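Local coordinates for titin,Decorin,Titin (Homo sapiens, PDB 6SDB), which is an engineered titin Z1Z2 tandem carrying a decorin-derived peptide for a self-assembling scaffold; native Z1Z2 probably anchors titin at the Z-disc by binding telethonin, at residues A[170-175]-A[192-197]. Numbering follows the deposited sequence.
Sequences EDSGTY and LLVQGE
Ser172 OG has two hydrogen-bonding partners: it takes a weak bond from Val194 N (3.3 Å) and is also bonded to Pro169 O. With OG anti to its own carbonyl carbon (chi1 -56°), the hydroxyl reaches the backbone of 192-197 and touches Val194 CG2. One step further on, Gly173 and Leu192 form an antiparallel hydrogen-bonded pair. Leu192 N gives a nearly straight bond to Gly173 O (2.9 Å), and Gly173 N answers to Leu192 O (3.0 Å). Inside the domain, Leu192 CB and CD2 lie against Tyr175, with CD2 3.7 Å from CE1 in an oblique approach. Tyr175 OH bonds Asp171 O (2.6 Å), meeting a lone pair in the carbonyl plane. This is the tyrosine corner of immunoglobulin-like domains, within an Asp-x-Gly-x-Tyr sequence; Asp171 OD1 is tied back to Tyr168 N. Leu162 and Ile164 of the facing sheet also touch the ring. The contact lies at the open end of the 173-181/184-195 hairpin in the second, titin-derived immunoglobulin domain. Two backbone bonds join the strands, the Ser172 hydroxyl adds a weak third link, and its bond to Pro169 O and the Tyr175 OH bond to Asp171 O tie down the turn leading into 173-181.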
ATOM      1  N   GLU A 170       9.059  -7.208  36.360  1.00 57.58           N
ATOM      2  CA  GLU A 170       7.613  -7.048  36.233  1.00 57.36           C
ATOM      3  C   GLU A 170       7.134  -7.210  34.797  1.00 55.27           C
ATOM      4  O   GLU A 170       5.930  -7.391  34.569  1.00 57.78           O
ATOM      5  CB  GLU A 170       7.183  -5.681  36.775  1.00 66.25           C
ATOM      6  CG  GLU A 170       8.212  -4.576  36.555  1.00 86.54           C
ATOM      7  CD  GLU A 170       7.637  -3.164  36.703  1.00105.52           C
ATOM      8  OE1 GLU A 170       6.592  -2.863  36.068  1.00103.92           O
ATOM      9  OE2 GLU A 170       8.257  -2.351  37.441  1.00115.18           O
ATOM     10  N   ASP A 171       8.033  -7.102  33.825  1.00 50.05           N
ATOM     11  CA  ASP A 171       7.679  -7.218  32.419  1.00 50.01           C
ATOM     12  C   ASP A 171       7.656  -8.653  31.922  1.00 53.33           C
ATOM     13  O   ASP A 171       7.248  -8.890  30.784  1.00 60.17           O
ATOM     14  CB  ASP A 171       8.634  -6.368  31.579  1.00 47.32           C
ATOM     15  CG  ASP A 171       8.520  -4.903  31.919  1.00 57.45           C
ATOM     16  OD1 ASP A 171       9.507  -4.142  31.768  1.00 66.23           O
ATOM     17  OD2 ASP A 171       7.420  -4.523  32.367  1.00 64.09           O
ATOM     18  N   SER A 172       8.082  -9.610  32.734  1.00 53.97           N
ATOM     19  CA  SER A 172       8.093 -10.993  32.290  1.00 53.28           C
ATOM     20  C   SER A 172       6.677 -11.483  32.017  1.00 53.45           C
ATOM     21  O   SER A 172       5.708 -11.058  32.652  1.00 58.91           O
ATOM     22  CB  SER A 172       8.766 -11.876  33.345  1.00 56.51           C
ATOM     23  OG  SER A 172      10.076 -11.411  33.627  1.00 55.67           O
ATOM     24  N   GLY A 173       6.553 -12.398  31.074  1.00 50.91           N
ATOM     25  CA  GLY A 173       5.271 -13.020  30.843  1.00 46.18           C
ATOM     26  C   GLY A 173       5.199 -13.566  29.434  1.00 45.91           C
ATOM     27  O   GLY A 173       6.193 -13.596  28.701  1.00 45.11           O
ATOM     28  N   THR A 174       3.990 -14.001  29.086  1.00 44.22           N
ATOM     29  CA  THR A 174       3.694 -14.550  27.768  1.00 41.66           C
ATOM     30  C   THR A 174       3.241 -13.403  26.879  1.00 44.43           C
ATOM     31  O   THR A 174       2.092 -12.950  26.965  1.00 51.92           O
ATOM     32  CB  THR A 174       2.610 -15.619  27.855  1.00 43.97           C
ATOM     33  OG1 THR A 174       2.932 -16.610  28.848  1.00 44.75           O
ATOM     34  CG2 THR A 174       2.447 -16.283  26.519  1.00 46.44           C
ATOM     35  N   TYR A 175       4.112 -12.966  25.979  1.00 38.70           N
ATOM     36  CA  TYR A 175       3.712 -11.955  25.013  1.00 40.92           C
ATOM     37  C   TYR A 175       3.090 -12.616  23.787  1.00 41.99           C
ATOM     38  O   TYR A 175       3.413 -13.752  23.431  1.00 45.09           O
ATOM     39  CB  TYR A 175       4.899 -11.094  24.602  1.00 37.29           C
ATOM     40  CG  TYR A 175       5.295 -10.136  25.680  1.00 45.14           C
ATOM     41  CD1 TYR A 175       5.910 -10.594  26.846  1.00 53.05           C
ATOM     42  CD2 TYR A 175       5.039  -8.777  25.557  1.00 45.70           C
ATOM     43  CE1 TYR A 175       6.283  -9.723  27.851  1.00 51.38           C
ATOM     44  CE2 TYR A 175       5.403  -7.893  26.564  1.00 50.15           C
ATOM     45  CZ  TYR A 175       6.023  -8.374  27.711  1.00 49.64           C
ATOM     46  OH  TYR A 175       6.389  -7.509  28.716  1.00 47.76           O
ATOM     47  N   LEU A 192       8.829 -13.988  27.589  1.00 42.28           N
ATOM     48  CA  LEU A 192       9.908 -13.069  27.904  1.00 43.19           C
ATOM     49  C   LEU A 192      10.237 -13.196  29.385  1.00 49.76           C
ATOM     50  O   LEU A 192       9.366 -12.994  30.237  1.00 53.75           O
ATOM     51  CB  LEU A 192       9.526 -11.630  27.566  1.00 45.53           C
ATOM     52  CG  LEU A 192      10.554 -10.591  28.033  1.00 50.90           C
ATOM     53  CD1 LEU A 192      11.777 -10.632  27.134  1.00 53.55           C
ATOM     54  CD2 LEU A 192       9.961  -9.192  28.074  1.00 50.22           C
ATOM     55  N   LEU A 193      11.492 -13.513  29.690  1.00 55.29           N
ATOM     56  CA  LEU A 193      11.980 -13.552  31.063  1.00 58.51           C
ATOM     57  C   LEU A 193      13.143 -12.593  31.203  1.00 59.02           C
ATOM     58  O   LEU A 193      14.107 -12.674  30.436  1.00 60.02           O
ATOM     59  CB  LEU A 193      12.451 -14.947  31.452  1.00 56.49           C
ATOM     60  CG  LEU A 193      11.468 -16.033  31.086  1.00 61.66           C
ATOM     61  CD1 LEU A 193      12.232 -17.302  30.771  1.00 60.54           C
ATOM     62  CD2 LEU A 193      10.514 -16.208  32.248  1.00 68.30           C
ATOM     63  N   VAL A 194      13.082 -11.733  32.213  1.00 60.35           N
ATOM     64  CA  VAL A 194      14.124 -10.747  32.464  1.00 64.10           C
ATOM     65  C   VAL A 194      14.642 -10.990  33.877  1.00 54.87           C
ATOM     66  O   VAL A 194      13.868 -10.989  34.842  1.00 51.45           O
ATOM     67  CB  VAL A 194      13.594  -9.312  32.249  1.00 67.05           C
ATOM     68  CG1 VAL A 194      12.963  -9.183  30.852  1.00 65.75           C
ATOM     69  CG2 VAL A 194      12.531  -9.030  33.168  1.00 70.44           C
ATOM     70  N   GLN A 195      15.935 -11.257  33.994  1.00 59.96           N
ATOM     71  CA  GLN A 195      16.491 -11.642  35.281  1.00 69.87           C
ATOM     72  C   GLN A 195      16.803 -10.429  36.166  1.00 90.51           C
ATOM     73  O   GLN A 195      17.181  -9.367  35.669  1.00 79.55           O
ATOM     74  CB  GLN A 195      17.737 -12.476  35.043  1.00 72.56           C
ATOM     75  CG  GLN A 195      18.226 -13.164  36.296  1.00 84.74           C
ATOM     76  CD  GLN A 195      19.402 -14.074  36.020  1.00 94.42           C
ATOM     77  OE1 GLN A 195      19.770 -14.327  34.859  1.00103.29           O
ATOM     78  NE2 GLN A 195      20.064 -14.489  37.091  1.00 93.30           N
ATOM     79  N   GLY A 196      16.654 -10.601  37.496  1.00 70.52           N
ATOM     80  CA  GLY A 196      16.816  -9.523  38.474  1.00 91.66           C
ATOM     81  C   GLY A 196      18.204  -8.996  38.823  1.00106.80           C
ATOM     82  O   GLY A 196      18.922  -8.499  37.954  1.00101.63           O
ATOM     83  N   GLU A 197      18.562  -9.045  40.119  1.00122.96           N
ATOM     84  CA  GLU A 197      19.899  -8.637  40.657  1.00126.40           C
ATOM     85  C   GLU A 197      20.901  -9.816  40.654  1.00124.10           C
ATOM     86  O   GLU A 197      22.109  -9.597  40.595  1.00121.12           O
ATOM     87  CB  GLU A 197      19.778  -8.094  42.105  1.00128.52           C
ATOM     88  CG  GLU A 197      19.753  -9.259  43.104  1.00132.16           C
ATOM     89  CD  GLU A 197      18.396  -9.931  43.143  1.00134.77           C
ATOM     90  OE1 GLU A 197      18.245 -10.972  43.824  1.00131.81           O
ATOM     91  OE2 GLU A 197      17.474  -9.395  42.494  1.00137.21           O
TER